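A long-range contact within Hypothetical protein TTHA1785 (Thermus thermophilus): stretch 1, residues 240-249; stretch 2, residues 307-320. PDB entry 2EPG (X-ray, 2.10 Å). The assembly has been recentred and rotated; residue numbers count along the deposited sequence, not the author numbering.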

# COMPACT_ATOMS: atom_id res chain seq x y z
N GLN A 240 -7.23 17.97 13.96
CA GLN A 240 -7.63 16.62 14.36
C GLN A 240 -6.45 15.65 14.51
O GLN A 240 -5.51 15.66 13.70
CB GLN A 240 -8.64 16.07 13.36
CG GLN A 240 -9.03 14.63 13.59
CD GLN A 240 -9.77 14.09 12.40
OE1 GLN A 240 -9.56 14.55 11.28
NE2 GLN A 240 -10.63 13.10 12.63
N VAL A 241 -6.49 14.83 15.55
CA VAL A 241 -5.44 13.84 15.82
C VAL A 241 -5.66 12.55 15.00
O VAL A 241 -6.76 12.01 14.96
CB VAL A 241 -5.41 13.46 17.34
CG1 VAL A 241 -4.47 12.29 17.58
CG2 VAL A 241 -4.95 14.65 18.17
N THR A 242 -4.61 12.08 14.33
CA THR A 242 -4.72 10.84 13.56
C THR A 242 -3.54 9.94 13.91
O THR A 242 -2.56 10.38 14.52
CB THR A 242 -4.73 11.08 12.02
OG1 THR A 242 -3.48 11.65 11.61
CG2 THR A 242 -5.85 12.04 11.61
N VAL A 243 -3.65 8.67 13.53
CA VAL A 243 -2.60 7.71 13.76
C VAL A 243 -2.41 6.93 12.45
O VAL A 243 -3.34 6.31 11.95
CB VAL A 243 -2.97 6.75 14.91
CG1 VAL A 243 -1.82 5.76 15.16
CG2 VAL A 243 -3.30 7.56 16.18
N LEU A 244 -1.20 6.97 11.91
CA LEU A 244 -0.90 6.28 10.67
C LEU A 244 -0.00 5.07 10.95
O LEU A 244 1.06 5.20 11.54
CB LEU A 244 -0.23 7.24 9.67
CG LEU A 244 -0.01 6.73 8.24
CD1 LEU A 244 -0.03 7.91 7.23
CD2 LEU A 244 1.30 5.97 8.16
N ILE A 245 -0.47 3.89 10.52
CA ILE A 245 0.24 2.62 10.71
C ILE A 245 0.78 2.14 9.36
O ILE A 245 0.03 1.93 8.41
CB ILE A 245 -0.72 1.55 11.27
CG1 ILE A 245 -1.30 2.01 12.60
CG2 ILE A 245 0.02 0.22 11.43
CD1 ILE A 245 -2.57 1.24 13.04
N HIS A 246 2.10 1.96 9.29
CA HIS A 246 2.78 1.54 8.08
C HIS A 246 3.52 0.25 8.34
O HIS A 246 4.52 0.24 9.08
CB HIS A 246 3.79 2.61 7.67
CG HIS A 246 4.32 2.45 6.27
ND1 HIS A 246 4.59 1.22 5.72
CD2 HIS A 246 4.63 3.36 5.33
CE1 HIS A 246 5.05 1.38 4.49
NE2 HIS A 246 5.08 2.68 4.23
N THR A 247 3.02 -0.84 7.76
CA THR A 247 3.64 -2.14 7.91
C THR A 247 2.97 -3.15 6.97
O THR A 247 1.92 -2.85 6.35
CB THR A 247 3.57 -2.65 9.37
OG1 THR A 247 4.32 -3.86 9.48
CG2 THR A 247 2.12 -2.91 9.79
N GLY A 248 3.57 -4.34 6.86
CA GLY A 248 3.04 -5.34 5.95
C GLY A 248 2.90 -6.77 6.44
O GLY A 248 2.46 -7.01 7.57
N SER A 249 3.25 -7.72 5.57
CA SER A 249 3.13 -9.14 5.91
C SER A 249 4.36 -9.67 6.65
O SER A 249 4.48 -10.87 6.91
CB SER A 249 2.86 -9.98 4.65
OG SER A 249 3.78 -9.69 3.61
N ASN A 307 -2.46 -7.94 10.57
CA ASN A 307 -1.40 -7.33 11.34
C ASN A 307 -1.72 -5.86 11.64
O ASN A 307 -1.51 -5.39 12.77
CB ASN A 307 -0.07 -7.43 10.58
CG ASN A 307 1.09 -6.94 11.40
OD1 ASN A 307 1.20 -7.27 12.58
ND2 ASN A 307 1.98 -6.17 10.79
N ARG A 308 -2.19 -5.13 10.64
CA ARG A 308 -2.52 -3.73 10.84
C ARG A 308 -3.75 -3.62 11.74
O ARG A 308 -3.85 -2.72 12.58
CB ARG A 308 -2.74 -3.02 9.50
CG ARG A 308 -1.45 -2.85 8.68
CD ARG A 308 -1.58 -1.80 7.56
NE ARG A 308 -2.44 -2.22 6.45
CZ ARG A 308 -2.01 -2.86 5.36
NH1 ARG A 308 -2.88 -3.18 4.42
NH2 ARG A 308 -0.73 -3.18 5.22
N GLN A 309 -4.70 -4.54 11.57
CA GLN A 309 -5.89 -4.53 12.38
C GLN A 309 -5.50 -4.72 13.85
O GLN A 309 -6.00 -4.01 14.72
CB GLN A 309 -6.85 -5.64 11.95
CG GLN A 309 -8.10 -5.77 12.83
CD GLN A 309 -9.00 -4.52 12.78
OE1 GLN A 309 -9.28 -3.98 11.71
NE2 GLN A 309 -9.47 -4.08 13.94
N LEU A 310 -4.57 -5.65 14.12
CA LEU A 310 -4.14 -5.92 15.49
C LEU A 310 -3.45 -4.71 16.08
O LEU A 310 -3.70 -4.33 17.22
CB LEU A 310 -3.16 -7.11 15.56
CG LEU A 310 -3.42 -8.22 16.60
CD1 LEU A 310 -2.14 -9.02 16.86
CD2 LEU A 310 -3.95 -7.63 17.90
N ILE A 311 -2.57 -4.09 15.30
CA ILE A 311 -1.86 -2.92 15.78
C ILE A 311 -2.86 -1.81 16.12
O ILE A 311 -2.71 -1.12 17.13
CB ILE A 311 -0.85 -2.43 14.73
CG1 ILE A 311 0.25 -3.49 14.56
CG2 ILE A 311 -0.22 -1.09 15.17
CD1 ILE A 311 1.21 -3.23 13.41
N ALA A 312 -3.88 -1.65 15.29
CA ALA A 312 -4.89 -0.62 15.54
C ALA A 312 -5.58 -0.90 16.87
O ALA A 312 -5.89 0.03 17.62
CB ALA A 312 -5.91 -0.60 14.40
N HIS A 313 -5.82 -2.17 17.17
CA HIS A 313 -6.46 -2.54 18.44
C HIS A 313 -5.57 -2.08 19.60
O HIS A 313 -6.06 -1.50 20.57
CB HIS A 313 -6.70 -4.06 18.51
CG HIS A 313 -7.36 -4.50 19.78
ND1 HIS A 313 -8.69 -4.24 20.06
CD2 HIS A 313 -6.87 -5.17 20.86
CE1 HIS A 313 -8.99 -4.73 21.26
NE2 HIS A 313 -7.90 -5.29 21.76
N PHE A 314 -4.27 -2.35 19.49
CA PHE A 314 -3.32 -1.95 20.52
C PHE A 314 -3.21 -0.43 20.62
O PHE A 314 -2.96 0.10 21.69
CB PHE A 314 -1.91 -2.51 20.25
CG PHE A 314 -1.83 -4.01 20.19
CD1 PHE A 314 -2.73 -4.81 20.90
CD2 PHE A 314 -0.82 -4.64 19.46
CE1 PHE A 314 -2.64 -6.21 20.88
CE2 PHE A 314 -0.71 -6.04 19.43
CZ PHE A 314 -1.62 -6.83 20.15
N VAL A 315 -3.37 0.27 19.50
CA VAL A 315 -3.28 1.71 19.53
C VAL A 315 -4.44 2.23 20.38
O VAL A 315 -4.25 3.10 21.24
CB VAL A 315 -3.34 2.33 18.11
CG1 VAL A 315 -3.62 3.83 18.19
CG2 VAL A 315 -2.01 2.08 17.39
N ARG A 316 -5.63 1.70 20.15
CA ARG A 316 -6.76 2.12 20.95
C ARG A 316 -6.45 1.85 22.42
O ARG A 316 -6.73 2.70 23.26
CB ARG A 316 -8.02 1.37 20.50
CG ARG A 316 -8.54 1.86 19.15
CD ARG A 316 -9.58 0.94 18.53
NE ARG A 316 -10.12 1.50 17.29
CZ ARG A 316 -10.63 0.77 16.31
NH1 ARG A 316 -11.10 1.35 15.22
NH2 ARG A 316 -10.66 -0.56 16.42
N GLU A 317 -5.85 0.70 22.73
CA GLU A 317 -5.52 0.36 24.12
C GLU A 317 -4.53 1.35 24.71
O GLU A 317 -4.59 1.66 25.90
CB GLU A 317 -4.94 -1.05 24.22
CG GLU A 317 -5.90 -2.15 23.77
CD GLU A 317 -5.33 -3.55 23.98
OE1 GLU A 317 -4.10 -3.72 23.82
OE2 GLU A 317 -6.13 -4.48 24.28
N ALA A 318 -3.63 1.86 23.90
CA ALA A 318 -2.67 2.83 24.39
C ALA A 318 -3.34 4.16 24.72
O ALA A 318 -3.03 4.78 25.73
CB ALA A 318 -1.55 3.03 23.38
N PHE A 319 -4.28 4.61 23.89
CA PHE A 319 -4.94 5.89 24.17
C PHE A 319 -5.71 5.78 25.47
O PHE A 319 -5.64 6.66 26.33
CB PHE A 319 -5.88 6.29 23.03
CG PHE A 319 -5.20 7.03 21.90
CD1 PHE A 319 -5.48 8.37 21.65
CD2 PHE A 319 -4.29 6.38 21.07
CE1 PHE A 319 -4.87 9.06 20.59
CE2 PHE A 319 -3.67 7.06 20.01
CZ PHE A 319 -3.96 8.40 19.77
N GLU A 320 -6.44 4.68 25.62
CA GLU A 320 -7.23 4.45 26.81
C GLU A 320 -6.36 4.32 28.07
O GLU A 320 -6.71 4.83 29.13
CB GLU A 320 -8.08 3.19 26.61
CG GLU A 320 -9.21 3.41 25.64
CD GLU A 320 -9.70 2.13 25.00
OE1 GLU A 320 -9.37 1.04 25.53
OE2 GLU A 320 -10.41 2.21 23.97

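A helix lies across one face of a strand here, the two running in roughly opposite directions at 144°, with axes 9.3 Å apart at their closest. Following the helix from N307 to E320 therefore means reading the strand backward, from G248 toward V241, and the contact changes character on the way: polar at the start, wholly apolar at the end.

N307 opens the contact with its CB directed toward the strand. Its ND2 gives a weak hydrogen bond to G248 O, at 3.4 Å and an N-H...O angle of 135°, and also lies 3.4 Å from T247 CG2, so the amide packs against a methyl while it reaches for the backbone. R308 makes the stronger polar link. Its CB points sideways, but the m, t, m course of chi1 to chi3 brings the guanidinium to the strand's end, where NH2 donates to T247 O at 2.9 Å. That carbonyl sits at the edge of the guanidinium, near its plane, as suits an N-H donor. The aliphatic part of the arginine is used too: R308 CG lies 3.7 Å from T247 CG2. Both hydrogen bonds thus end on backbone carbonyls, at the point where the strand gives way to loop, and neither requires a particular side chain on the acceptor residue.

Q309 turns away and L310 is out of reach; the next turn of the helix returns I311 to the contact. I311 CD1 meets T247 CG2 at 3.7 Å, while its CG2 lies 3.9 Å from I245 CD1, so one side chain spans two strand residues, I245, whose CB points toward the helix, and T247, whose CB points sideways. A312 comes next, its CB sideways and small. I245 CD1 approaches A312 CA to 3.9 Å and CB to 4.0 Å, close enough to rest on the helix backbone itself. I245, in the m, t rotamer, has more area covered by the other stretch than any other residue here.

V315, one turn beyond I311, places CG1 4.0 Å from V243 CG1 and CG2 4.5 Å from I245 CD1. F319 follows after another turn: its CZ lies 3.7 Å from V243 CG2, and V241 CG1 is at the ring edge, 4.4 Å from CE1.

The rule is periodicity matched to periodicity. I311, V315 and F319, spaced by four, meet V241, V243 and I245, spaced by two, while T242 and H246 point away from the helix.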